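Local coordinates for transcriptional regulator, LacI family protein (Rhodococcus jostii, PDB 3K9C) that probably acts as a DNA-binding transcription factor of the LacI family, recognising a regulatory sequence on the DNA, at residues 76-79 with 80-83; 251-255 with 256-260; 96-100 with 101-105; 18-21 with 22-25; 150-154 with 155-159. All coordinates share one frame; numbering follows the deposited sequence.

Interactions 1 to 4 gather round the seven-stranded sheet, while interaction 5 sits beside the four-stranded one, its centre about 34 Å from that of interaction 4 and on the other side of the chain's centre. Interactions 1 and 3, about 10 Å apart between centres, touch: Phe77 O lies 3.3 Å from Arg96 NH1, a probable hydrogen bond, and Leu100 packs on Thr79 and Gly83. Interaction 3 also meets interaction 2, where Ala260 CB comes within 3.3 Å of Gly102 C. Interaction 4 touches none of the others but is the most central. Its Gln23 side chain lies about 5 Å from a bound glycerol, probably from the crystallisation liquor, and it alone meets the second subunit.

Interaction 1 of 5, residues 76-79 with 80-83; sequences RFDT and DELG
Phe77 and Glu81 meet where the loop turns into helix 79-86, and Glu81 serves both an apolar and a polar purpose there. On the tightly packed side, Glu81 CB lies over one face of the Phe77 ring, a CH-pi contact with CB 4.0 Å from the ring centroid and displaced toward the rim. Phe77 CB also rests on Leu82 CG at 3.9 Å. Phe77 just before the N-cap and Leu82 in the first turn thus form a hydrophobic staple, and Val59 of helix 55-63 packs on Phe77 as well.

The polar grip is a capping box. Asp78 is the N-cap, with CG held between backbone N and carbonyl carbon (chi1 57°), which lets OD1 accept from Glu81 N at 2.9 Å, almost in line with the C-O bond. In return Asp78 N donates to Glu81 OE1 at 2.9 Å, on the lone pair turned away from the other oxygen. Leu82 N to Asp78 O, 3.0 Å, starts the helical bonding.

The solvent side is looser: Asp78, Thr79 and Asp80 are exposed, and Asp78 OD1 stands 3.3 Å from Asp80 OD1, acid against acid. An alanine at Glu81 would keep the CB over the ring but would probably leave Asp78 N without its acceptor and the start of the helix less firmly fixed. Aspartate suits the cap because its short arm reaches the N-H of Glu81, three residues on, and glutamate has the extra length to return the bond. Three carboxylates crowd this end, where the helix dipole and the N-H groups probably ease their mutual repulsion.

Interaction 2 of 5, residues 251-255 with 256-260; sequences ALAQI and SGDKA
Leu252 O is gripped twice by Ser256, once by the hydroxyl and once by the backbone N-H. OG donates to Leu252 O at 2.9 Å, and Ser256 N reaches the same oxygen at 3.1 Å from the opposite face of the carbonyl plane. With chi1 at -65° the hydroxyl lies beside its own backbone N, which is how both donors can share one acceptor. Serine suits the spot, since its short side chain folds back onto the carbonyl one turn earlier.

Just beyond, the chain leaves the helix through a Schellman motif. Gly257 has a positive phi (102°), at which a side chain would press against the preceding carbonyl oxygen, so glycine fits. Asp258 N donates to Ala253 O at 2.9 Å, and the Gly257 N bond to Gln254 O, 3.1 Å, is weak. The Asp258 carboxylate lies alongside Ala253, with OD2 3.5 Å from CB, and the small alanine lets it come that close. Ala260 CB packs against the Gln254 side chain, 4.0 Å from CD.

This turn ends helix 240-255 and leads the chain to strand 262-270. Ile255 rests on Leu15 of strand 13-20 and Ala69 of strand 67-73, so the end of the helix lies against the sheet.

Interaction 3 of 5, residues 96-100 with 101-105; sequences RASGL and PGVGA
Ser98 and Val103 meet through both polar and apolar atoms. Among the hydrogen bonds, Ser98 OG lies 2.9 Å from Val103 O and 2.9 Å from Leu100 O, and its single proton can serve either. The OG sits between backbone N and carbonyl carbon (chi1 74°), a torsion that turns it inward to both oxygens. Val103 N donates to Leu100 O at 3.2 Å, closing the turn. Arg96 holds Ala97 O side-on with NE and NH2, the oxygen lying in the guanidinium plane, and NH1 goes on to Thr75 O.

Among the apolar contacts, Leu100 CD2 touches Val103 CG2 at 3.5 Å, and CD1 packs on Pro101 CD at 4.0 Å. Ser98 CB is pressed tightly on Val103 CG1. With alanine in place of Leu100, the CD2 contact with Val103 CG2 and the packing on Thr79 would probably be lost, opening a gap there.

Of a different kind is the close approach of the small Ala105 methyl to a backbone oxygen, Arg96 O.

Pro101 at the second place and Gly102 at the third, where phi is 104°, suit a type II beta turn from Leu100 to Val103. It reverses a short, helix-free connection between strands 91-94 and 104-108, parallel neighbours in the larger sheet.

Interaction 4 of 5, residues 18-21 with 22-25; sequences VFEL and QQPF
The Glu20 carboxylate and the Gln23 amide stand almost perpendicular, their planes 84° apart, although the two side chains run side by side and point the same way. Glu20 OE1 is 3.0 Å from the atom modelled as Gln23 OE1, but that amide is probably turned over, and its polar pairing stays uncertain. Nearer the backbone, Glu20 CB touches Gln23 CB at 3.7 Å. A further flat group, the ring of Phe19, has water 1 at its edge and in its plane.

That water joins the two ends of the turn, donating to Glu20 O at 3.1 Å and to Gln23 O at 2.9 Å. It supplements a weak direct bond from Gln23 N to Glu20 O, 3.2 Å, across the type II beta turn from Glu20 to Gln23. Gln22, at the third place, takes a positive phi of 63°, usual for such a turn though more often held by glycine. Its long side chain reaches the second subunit, where NE2 bonds to OD1 of that subunit's Asp28.

The turn carries the chain from strand 13-20 into helix 24-39, the start of a beta-alpha-beta unit. Gln23 occupies the N-cap position, and Pro24 after it suits a first helical turn, where a backbone N-H is not needed for helical bonding. Here the turn's own direct bond is weak, and the water's two bonds to Glu20 O and Gln23 O probably add materially to its closure.

Interaction 5 of 5, residues 150-154 with 155-159; sequences AMDRH and GLSAS
Met151 curls back on Leu156 through two bent torsions, chi2 -63° and chi3 -81°, which bring CE to 3.6 Å from Leu156 CB. The natural methionine, present here as selenomethionine, has an unbranched flexible chain that suits the fold-back. Asp152 works differently: CG is anti to the backbone N (chi1 -171°), and OD1 thereby meets the hydroxyl of Ser157.

Between these side chains the helix ends in a Schellman motif. Leu156 N donates to Met151 O at 2.9 Å and Gly155 N to Asp152 O at 3.0 Å. Glycine suits the positive phi of Gly155, and the Met151-Leu156 contact is the hydrophobic pair that often accompanies this cap. His154 lies beside it, CB 3.9 Å from Leu156 CG, and ND1 gives an almost straight bond of 3.0 Å to Ala150 O, holding the ring edge-on to that carbonyl.

Outside, Ser157 OG donates to Asp152 OD1 at 2.8 Å from above the carboxylate plane. Water 2 also donates to OD1, at 2.6 Å, and accepts from Ser157 N. An apolar pair near Val118 of helix 110-123 closes the inner side. The last carbonyls of helix 140-153, on Ala150, Met151 and Asp152, thus find donors locally in His154, Leu156 and Gly155, while the acid-hydroxyl pair stays hydrated.

Interaction 1 of 5, residues 76-79 with 80-83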
loop_
_atom_site.group_PDB
_atom_site.type_symbol
_atom_site.label_atom_id
_atom_site.label_comp_id
_atom_site.label_asym_id
_atom_site.label_seq_id
_atom_site.Cartn_x
_atom_site.Cartn_y
_atom_site.Cartn_z
ATOM N N ARG B 76 -4.547 -15.148 10.766
ATOM C CA ARG B 76 -3.549 -15.881 11.538
ATOM C C ARG B 76 -4.199 -16.598 12.730
ATOM O O ARG B 76 -3.504 -17.145 13.590
ATOM C CB ARG B 76 -2.456 -14.929 12.045
ATOM C CG ARG B 76 -1.837 -14.041 10.971
ATOM C CD ARG B 76 -1.207 -14.854 9.859
ATOM N NE ARG B 76 0.075 -15.426 10.259
ATOM C CZ ARG B 76 1.192 -14.720 10.411
ATOM N NH1 ARG B 76 1.189 -13.410 10.190
ATOM N NH2 ARG B 76 2.311 -15.325 10.785
ATOM N N PHE B 77 -5.528 -16.582 12.776
ATOM C CA PHE B 77 -6.276 -17.240 13.846
ATOM C C PHE B 77 -6.012 -18.737 13.840
ATOM O O PHE B 77 -5.950 -19.353 12.776
ATOM C CB PHE B 77 -7.783 -17.034 13.655
ATOM C CG PHE B 77 -8.304 -15.736 14.195
ATOM C CD1 PHE B 77 -7.453 -14.812 14.800
ATOM C CD2 PHE B 77 -9.669 -15.457 14.140
ATOM C CE1 PHE B 77 -7.950 -13.636 15.343
ATOM C CE2 PHE B 77 -10.180 -14.276 14.686
ATOM C CZ PHE B 77 -9.315 -13.366 15.290
ATOM N N ASP B 78 -5.861 -19.324 15.026
ATOM C CA ASP B 78 -5.650 -20.766 15.117
ATOM C C ASP B 78 -7.017 -21.457 15.124
ATOM O O ASP B 78 -8.057 -20.795 15.049
ATOM C CB ASP B 78 -4.864 -21.144 16.386
ATOM C CG ASP B 78 -5.533 -20.664 17.664
ATOM O OD1 ASP B 78 -6.775 -20.780 17.777
ATOM O OD2 ASP B 78 -4.811 -20.181 18.565
ATOM N N THR B 79 -7.005 -22.783 15.212
ATOM C CA THR B 79 -8.230 -23.575 15.216
ATOM C C THR B 79 -9.264 -23.077 16.218
ATOM O O THR B 79 -10.453 -22.987 15.905
ATOM C CB THR B 79 -7.927 -25.056 15.541
ATOM O OG1 THR B 79 -6.943 -25.555 14.627
ATOM C CG2 THR B 79 -9.194 -25.895 15.429
ATOM N N ASP B 80 -8.804 -22.758 17.422
ATOM C CA ASP B 80 -9.673 -22.293 18.499
ATOM C C ASP B 80 -10.346 -20.949 18.219
ATOM O O ASP B 80 -11.557 -20.805 18.386
ATOM C CB ASP B 80 -8.870 -22.207 19.798
ATOM C CG ASP B 80 -8.033 -23.453 20.045
ATOM O OD1 ASP B 80 -7.097 -23.709 19.254
ATOM O OD2 ASP B 80 -8.313 -24.180 21.024
ATOM N N GLU B 81 -9.557 -19.963 17.803
ATOM C CA GLU B 81 -10.093 -18.641 17.501
ATOM C C GLU B 81 -11.082 -18.731 16.338
ATOM O O GLU B 81 -12.136 -18.101 16.365
ATOM C CB GLU B 81 -8.950 -17.681 17.155
ATOM C CG GLU B 81 -7.951 -17.479 18.291
ATOM C CD GLU B 81 -6.729 -16.680 17.867
ATOM O OE1 GLU B 81 -5.960 -17.169 17.012
ATOM O OE2 GLU B 81 -6.541 -15.562 18.390
ATOM N N LEU B 82 -10.737 -19.509 15.316
ATOM C CA LEU B 82 -11.624 -19.680 14.171
ATOM C C LEU B 82 -12.911 -20.345 14.639
ATOM O O LEU B 82 -14.009 -19.895 14.315
ATOM C CB LEU B 82 -10.967 -20.555 13.101
ATOM C CG LEU B 82 -9.979 -19.864 12.168
ATOM C CD1 LEU B 82 -9.289 -20.890 11.287
ATOM C CD2 LEU B 82 -10.730 -18.840 11.322
ATOM N N GLY B 83 -12.761 -21.423 15.405
ATOM C CA GLY B 83 -13.917 -22.137 15.912
ATOM C C GLY B 83 -14.882 -21.209 16.616
ATOM O O GLY B 83 -16.067 -21.177 16.295
#

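Interaction 2 of 5, residues 251-255 with 256-260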
loop_
_atom_site.group_PDB
_atom_site.type_symbol
_atom_site.label_atom_id
_atom_site.label_comp_id
_atom_site.label_asym_id
_atom_site.label_seq_id
_atom_site.Cartn_x
_atom_site.Cartn_y
_atom_site.Cartn_z
ATOM N N ALA B 251 -19.272 -17.506 0.709
ATOM C CA ALA B 251 -19.888 -16.935 1.903
ATOM C C ALA B 251 -21.410 -16.906 1.762
ATOM O O ALA B 251 -22.130 -17.290 2.680
ATOM C CB ALA B 251 -19.353 -15.530 2.155
ATOM N N LEU B 252 -21.900 -16.444 0.617
ATOM C CA LEU B 252 -23.337 -16.397 0.384
ATOM C C LEU B 252 -23.920 -17.815 0.390
ATOM O O LEU B 252 -25.071 -18.018 0.771
ATOM C CB LEU B 252 -23.642 -15.687 -0.942
ATOM C CG LEU B 252 -23.899 -14.177 -0.859
ATOM C CD1 LEU B 252 -22.707 -13.465 -0.259
ATOM C CD2 LEU B 252 -24.204 -13.638 -2.233
ATOM N N ALA B 253 -23.113 -18.792 -0.016
ATOM C CA ALA B 253 -23.543 -20.181 -0.035
ATOM C C ALA B 253 -23.676 -20.714 1.391
ATOM O O ALA B 253 -24.611 -21.458 1.695
ATOM C CB ALA B 253 -22.551 -21.023 -0.814
ATOM N N GLN B 254 -22.738 -20.334 2.257
ATOM C CA GLN B 254 -22.748 -20.767 3.653
ATOM C C GLN B 254 -23.887 -20.107 4.424
ATOM O O GLN B 254 -24.416 -20.670 5.387
ATOM C CB GLN B 254 -21.403 -20.450 4.324
ATOM C CG GLN B 254 -20.284 -21.411 3.944
ATOM C CD GLN B 254 -18.992 -21.175 4.719
ATOM O OE1 GLN B 254 -18.993 -21.087 5.950
ATOM N NE2 GLN B 254 -17.879 -21.089 3.997
ATOM N N ILE B 255 -24.261 -18.907 3.999
ATOM C CA ILE B 255 -25.355 -18.201 4.645
ATOM C C ILE B 255 -26.652 -18.902 4.235
ATOM O O ILE B 255 -27.600 -18.981 5.018
ATOM C CB ILE B 255 -25.392 -16.731 4.206
ATOM C CG1 ILE B 255 -24.096 -16.039 4.632
ATOM C CG2 ILE B 255 -26.595 -16.032 4.823
ATOM C CD1 ILE B 255 -23.935 -14.636 4.088
ATOM N N SER B 256 -26.675 -19.415 3.004
ATOM C CA SER B 256 -27.834 -20.137 2.479
ATOM C C SER B 256 -27.950 -21.491 3.168
ATOM O O SER B 256 -28.929 -22.210 2.975
ATOM C CB SER B 256 -27.704 -20.354 0.967
ATOM O OG SER B 256 -27.738 -19.122 0.261
ATOM N N GLY B 257 -26.939 -21.837 3.960
ATOM C CA GLY B 257 -26.962 -23.099 4.672
ATOM C C GLY B 257 -26.105 -24.192 4.067
ATOM O O GLY B 257 -25.965 -25.258 4.662
ATOM N N ASP B 258 -25.529 -23.944 2.895
ATOM C CA ASP B 258 -24.685 -24.945 2.247
ATOM C C ASP B 258 -23.453 -25.262 3.087
ATOM O O ASP B 258 -22.968 -24.416 3.839
ATOM C CB ASP B 258 -24.248 -24.468 0.860
ATOM C CG ASP B 258 -25.423 -24.148 -0.036
ATOM O OD1 ASP B 258 -26.494 -24.768 0.151
ATOM O OD2 ASP B 258 -25.275 -23.286 -0.931
ATOM N N LYS B 259 -22.948 -26.482 2.945
ATOM C CA LYS B 259 -21.780 -26.917 3.701
ATOM C C LYS B 259 -20.549 -26.112 3.282
ATOM O O LYS B 259 -20.459 -25.651 2.144
ATOM C CB LYS B 259 -21.542 -28.412 3.474
ATOM C CG LYS B 259 -20.896 -29.124 4.656
ATOM C CD LYS B 259 -21.861 -29.268 5.842
ATOM C CE LYS B 259 -22.810 -30.460 5.679
ATOM N NZ LYS B 259 -23.696 -30.356 4.484
ATOM N N ALA B 260 -19.607 -25.943 4.207
ATOM C CA ALA B 260 -18.386 -25.185 3.939
ATOM C C ALA B 260 -17.463 -25.935 2.988
ATOM O O ALA B 260 -17.266 -27.142 3.120
ATOM C CB ALA B 260 -17.665 -24.887 5.242
#

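Interaction 3 of 5, residues 96-100 with 101-105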
loop_
_atom_site.group_PDB
_atom_site.type_symbol
_atom_site.label_atom_id
_atom_site.label_comp_id
_atom_site.label_asym_id
_atom_site.label_seq_id
_atom_site.Cartn_x
_atom_site.Cartn_y
_atom_site.Cartn_z
ATOM N N ARG B 96 -5.548 -19.156 2.323
ATOM C CA ARG B 96 -5.053 -20.175 3.241
ATOM C C ARG B 96 -6.150 -21.185 3.536
ATOM O O ARG B 96 -7.327 -20.926 3.281
ATOM C CB ARG B 96 -4.589 -19.554 4.566
ATOM C CG ARG B 96 -5.699 -18.885 5.365
ATOM C CD ARG B 96 -5.358 -18.771 6.852
ATOM N NE ARG B 96 -5.572 -20.029 7.567
ATOM C CZ ARG B 96 -5.422 -20.186 8.882
ATOM N NH1 ARG B 96 -5.047 -19.165 9.647
ATOM N NH2 ARG B 96 -5.673 -21.363 9.444
ATOM N N ALA B 97 -5.755 -22.336 4.069
ATOM C CA ALA B 97 -6.705 -23.374 4.428
ATOM C C ALA B 97 -7.247 -23.037 5.817
ATOM O O ALA B 97 -6.510 -22.538 6.669
ATOM C CB ALA B 97 -6.015 -24.734 4.439
ATOM N N SER B 98 -8.533 -23.296 6.041
ATOM C CA SER B 98 -9.147 -23.006 7.334
ATOM C C SER B 98 -8.622 -23.963 8.390
ATOM O O SER B 98 -8.374 -23.572 9.532
ATOM C CB SER B 98 -10.666 -23.152 7.252
ATOM O OG SER B 98 -11.042 -24.520 7.195
ATOM N N GLY B 99 -8.452 -25.220 7.995
ATOM C CA GLY B 99 -7.981 -26.233 8.918
ATOM C C GLY B 99 -9.106 -26.621 9.858
ATOM O O GLY B 99 -8.869 -27.189 10.925
ATOM N N LEU B 100 -10.339 -26.320 9.457
ATOM C CA LEU B 100 -11.501 -26.620 10.280
ATOM C C LEU B 100 -12.750 -26.872 9.439
ATOM O O LEU B 100 -13.109 -26.059 8.587
ATOM C CB LEU B 100 -11.765 -25.448 11.231
ATOM C CG LEU B 100 -12.801 -25.634 12.341
ATOM C CD1 LEU B 100 -12.265 -26.612 13.383
ATOM C CD2 LEU B 100 -13.103 -24.288 12.989
ATOM N N PRO B 101 -13.422 -28.016 9.652
ATOM C CA PRO B 101 -14.631 -28.279 8.866
ATOM C C PRO B 101 -15.676 -27.284 9.352
ATOM O O PRO B 101 -15.766 -27.010 10.554
ATOM C CB PRO B 101 -14.983 -29.720 9.234
ATOM C CG PRO B 101 -13.651 -30.316 9.580
ATOM C CD PRO B 101 -13.019 -29.217 10.401
ATOM N N GLY B 102 -16.453 -26.730 8.430
ATOM C CA GLY B 102 -17.450 -25.755 8.825
ATOM C C GLY B 102 -16.991 -24.357 8.468
ATOM O O GLY B 102 -17.809 -23.449 8.316
ATOM N N VAL B 103 -15.675 -24.181 8.349
ATOM C CA VAL B 103 -15.096 -22.893 7.973
ATOM C C VAL B 103 -14.595 -23.022 6.544
ATOM O O VAL B 103 -13.663 -23.772 6.275
ATOM C CB VAL B 103 -13.912 -22.496 8.883
ATOM C CG1 VAL B 103 -13.306 -21.180 8.401
ATOM C CG2 VAL B 103 -14.387 -22.342 10.320
ATOM N N GLY B 104 -15.226 -22.291 5.629
ATOM C CA GLY B 104 -14.836 -22.357 4.231
ATOM C C GLY B 104 -13.529 -21.656 3.910
ATOM O O GLY B 104 -13.031 -20.852 4.693
ATOM N N ALA B 105 -12.968 -21.966 2.750
ATOM C CA ALA B 105 -11.724 -21.350 2.330
ATOM C C ALA B 105 -11.658 -21.253 0.820
ATOM O O ALA B 105 -12.193 -22.098 0.100
ATOM C CB ALA B 105 -10.554 -22.142 2.845
#

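Interaction 4 of 5, residues 18-21 with 22-25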
loop_
_atom_site.group_PDB
_atom_site.type_symbol
_atom_site.label_atom_id
_atom_site.label_comp_id
_atom_site.label_asym_id
_atom_site.label_seq_id
_atom_site.Cartn_x
_atom_site.Cartn_y
_atom_site.Cartn_z
ATOM N N VAL B 18 -12.197 -8.871 6.945
ATOM C CA VAL B 18 -11.032 -8.503 7.752
ATOM C C VAL B 18 -9.813 -8.534 6.813
ATOM O O VAL B 18 -9.616 -9.511 6.089
ATOM C CB VAL B 18 -10.840 -9.509 8.914
ATOM C CG1 VAL B 18 -9.634 -9.132 9.762
ATOM C CG2 VAL B 18 -12.098 -9.527 9.790
ATOM N N PHE B 19 -9.005 -7.473 6.809
ATOM C CA PHE B 19 -7.827 -7.418 5.928
ATOM C C PHE B 19 -6.696 -6.575 6.510
ATOM O O PHE B 19 -6.923 -5.722 7.371
ATOM C CB PHE B 19 -8.207 -6.833 4.560
ATOM C CG PHE B 19 -8.312 -5.340 4.557
ATOM C CD1 PHE B 19 -7.339 -4.565 3.942
ATOM C CD2 PHE B 19 -9.373 -4.706 5.192
ATOM C CE1 PHE B 19 -7.420 -3.174 3.958
ATOM C CE2 PHE B 19 -9.465 -3.325 5.217
ATOM C CZ PHE B 19 -8.490 -2.555 4.598
ATOM N N GLU B 20 -5.481 -6.805 6.018
ATOM C CA GLU B 20 -4.309 -6.067 6.483
ATOM C C GLU B 20 -4.125 -4.740 5.760
ATOM O O GLU B 20 -3.909 -4.702 4.543
ATOM C CB GLU B 20 -3.040 -6.900 6.299
ATOM C CG GLU B 20 -2.866 -8.011 7.301
ATOM C CD GLU B 20 -1.680 -8.900 6.973
ATOM O OE1 GLU B 20 -0.585 -8.365 6.670
ATOM O OE2 GLU B 20 -1.844 -10.135 7.022
ATOM N N LEU B 21 -4.208 -3.656 6.521
ATOM C CA LEU B 21 -4.029 -2.319 5.971
ATOM C C LEU B 21 -2.653 -2.226 5.292
ATOM O O LEU B 21 -1.657 -2.744 5.797
ATOM C CB LEU B 21 -4.129 -1.282 7.094
ATOM C CG LEU B 21 -4.643 0.109 6.714
ATOM C CD1 LEU B 21 -6.030 -0.013 6.109
ATOM C CD2 LEU B 21 -4.685 1.008 7.949
ATOM N N GLN B 22 -2.603 -1.575 4.139
ATOM C CA GLN B 22 -1.343 -1.415 3.420
ATOM C C GLN B 22 -0.679 -2.719 2.950
ATOM O O GLN B 22 0.540 -2.774 2.804
ATOM C CB GLN B 22 -0.345 -0.628 4.278
ATOM C CG GLN B 22 -0.887 0.691 4.787
ATOM C CD GLN B 22 0.208 1.619 5.262
ATOM O OE1 GLN B 22 1.102 1.974 4.494
ATOM N NE2 GLN B 22 0.145 2.023 6.531
ATOM N N GLN B 23 -1.463 -3.770 2.738
ATOM C CA GLN B 23 -0.904 -5.020 2.232
ATOM C C GLN B 23 -1.382 -5.051 0.785
ATOM O O GLN B 23 -2.564 -5.207 0.522
ATOM C CB GLN B 23 -1.449 -6.225 2.997
ATOM C CG GLN B 23 -0.739 -7.521 2.663
ATOM C CD GLN B 23 0.721 -7.501 3.097
ATOM O OE1 GLN B 23 1.023 -7.363 4.285
ATOM N NE2 GLN B 23 1.633 -7.636 2.136
ATOM N N PRO B 24 -0.462 -4.890 -0.173
ATOM C CA PRO B 24 -0.793 -4.886 -1.603
ATOM C C PRO B 24 -1.837 -5.905 -2.058
ATOM O O PRO B 24 -2.871 -5.531 -2.616
ATOM C CB PRO B 24 0.565 -5.097 -2.267
ATOM C CG PRO B 24 1.491 -4.373 -1.319
ATOM C CD PRO B 24 0.999 -4.869 0.021
ATOM N N PHE B 25 -1.571 -7.183 -1.813
ATOM C CA PHE B 25 -2.495 -8.233 -2.220
ATOM C C PHE B 25 -3.871 -8.147 -1.550
ATOM O O PHE B 25 -4.864 -8.516 -2.159
ATOM C CB PHE B 25 -1.880 -9.613 -1.978
ATOM C CG PHE B 25 -2.703 -10.743 -2.531
ATOM C CD1 PHE B 25 -3.069 -10.760 -3.878
ATOM C CD2 PHE B 25 -3.125 -11.778 -1.710
ATOM C CE1 PHE B 25 -3.846 -11.795 -4.395
ATOM C CE2 PHE B 25 -3.898 -12.813 -2.212
ATOM C CZ PHE B 25 -4.262 -12.824 -3.559
HETATM O O HOH W 1 -4.435 -3.303 1.776
#

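Interaction 5 of 5, residues 150-154 with 155-159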
loop_
_atom_site.group_PDB
_atom_site.type_symbol
_atom_site.label_atom_id
_atom_site.label_comp_id
_atom_site.label_asym_id
_atom_site.label_seq_id
_atom_site.Cartn_x
_atom_site.Cartn_y
_atom_site.Cartn_z
ATOM N N ALA B 150 9.846 -28.899 -6.551
ATOM C CA ALA B 150 10.073 -28.588 -7.953
ATOM C C ALA B 150 11.560 -28.636 -8.287
ATOM O O ALA B 150 11.939 -29.111 -9.351
ATOM C CB ALA B 150 9.498 -27.216 -8.292
HETATM N N MSE B 151 12.411 -28.136 -7.398
HETATM C CA MSE B 151 13.841 -28.169 -7.688
HETATM C C MSE B 151 14.322 -29.622 -7.783
HETATM O O MSE B 151 15.145 -29.970 -8.634
HETATM C CB MSE B 151 14.635 -27.413 -6.610
HETATM C CG MSE B 151 14.504 -25.887 -6.652
HETATM SE SE MSE B 151 15.215 -25.155 -8.308
HETATM C CE MSE B 151 17.123 -25.144 -7.864
ATOM N N ASP B 152 13.784 -30.466 -6.911
ATOM C CA ASP B 152 14.151 -31.872 -6.875
ATOM C C ASP B 152 13.703 -32.584 -8.153
ATOM O O ASP B 152 14.409 -33.451 -8.668
ATOM C CB ASP B 152 13.532 -32.531 -5.638
ATOM C CG ASP B 152 14.048 -33.941 -5.398
ATOM O OD1 ASP B 152 15.229 -34.223 -5.707
ATOM O OD2 ASP B 152 13.269 -34.762 -4.877
ATOM N N ARG B 153 12.540 -32.195 -8.672
ATOM C CA ARG B 153 12.009 -32.791 -9.894
ATOM C C ARG B 153 12.926 -32.504 -11.081
ATOM O O ARG B 153 12.970 -33.279 -12.037
ATOM C CB ARG B 153 10.610 -32.246 -10.196
ATOM C CG ARG B 153 9.553 -33.328 -10.379
ATOM C CD ARG B 153 8.285 -32.783 -11.026
ATOM N NE ARG B 153 7.695 -31.678 -10.273
ATOM C CZ ARG B 153 7.245 -31.770 -9.025
ATOM N NH1 ARG B 153 7.315 -32.925 -8.367
ATOM N NH2 ARG B 153 6.716 -30.705 -8.435
ATOM N N HIS B 154 13.646 -31.386 -11.025
ATOM C CA HIS B 154 14.561 -31.022 -12.099
ATOM C C HIS B 154 15.987 -31.489 -11.831
ATOM O O HIS B 154 16.896 -31.156 -12.586
ATOM C CB HIS B 154 14.585 -29.506 -12.327
ATOM C CG HIS B 154 13.365 -28.969 -13.013
ATOM N ND1 HIS B 154 12.189 -28.701 -12.346
ATOM C CD2 HIS B 154 13.141 -28.652 -14.310
ATOM C CE1 HIS B 154 11.293 -28.243 -13.201
ATOM N NE2 HIS B 154 11.845 -28.203 -14.401
ATOM N N GLY B 155 16.181 -32.254 -10.761
ATOM C CA GLY B 155 17.510 -32.746 -10.429
ATOM C C GLY B 155 18.430 -31.653 -9.914
ATOM O O GLY B 155 19.653 -31.728 -10.069
ATOM N N LEU B 156 17.846 -30.642 -9.276
ATOM C CA LEU B 156 18.618 -29.513 -8.769
ATOM C C LEU B 156 18.620 -29.349 -7.243
ATOM O O LEU B 156 18.927 -28.268 -6.736
ATOM C CB LEU B 156 18.108 -28.223 -9.428
ATOM C CG LEU B 156 18.045 -28.203 -10.965
ATOM C CD1 LEU B 156 17.505 -26.857 -11.446
ATOM C CD2 LEU B 156 19.440 -28.451 -11.550
ATOM N N SER B 157 18.284 -30.408 -6.509
ATOM C CA SER B 157 18.257 -30.328 -5.052
ATOM C C SER B 157 19.578 -29.857 -4.438
ATOM O O SER B 157 19.577 -29.257 -3.366
ATOM C CB SER B 157 17.879 -31.683 -4.443
ATOM O OG SER B 157 16.502 -31.969 -4.627
ATOM N N ALA B 158 20.695 -30.122 -5.110
ATOM C CA ALA B 158 22.004 -29.721 -4.587
ATOM C C ALA B 158 22.378 -28.268 -4.906
ATOM O O ALA B 158 23.375 -27.752 -4.396
ATOM C CB ALA B 158 23.091 -30.671 -5.104
ATOM N N SER B 159 21.588 -27.609 -5.751
ATOM C CA SER B 159 21.858 -26.213 -6.084
ATOM C C SER B 159 20.649 -25.346 -5.736
ATOM O O SER B 159 20.487 -24.234 -6.260
ATOM C CB SER B 159 22.226 -26.070 -7.564
ATOM O OG SER B 159 21.276 -26.686 -8.406
HETATM O O HOH W 2 17.424 -33.460 -6.963
#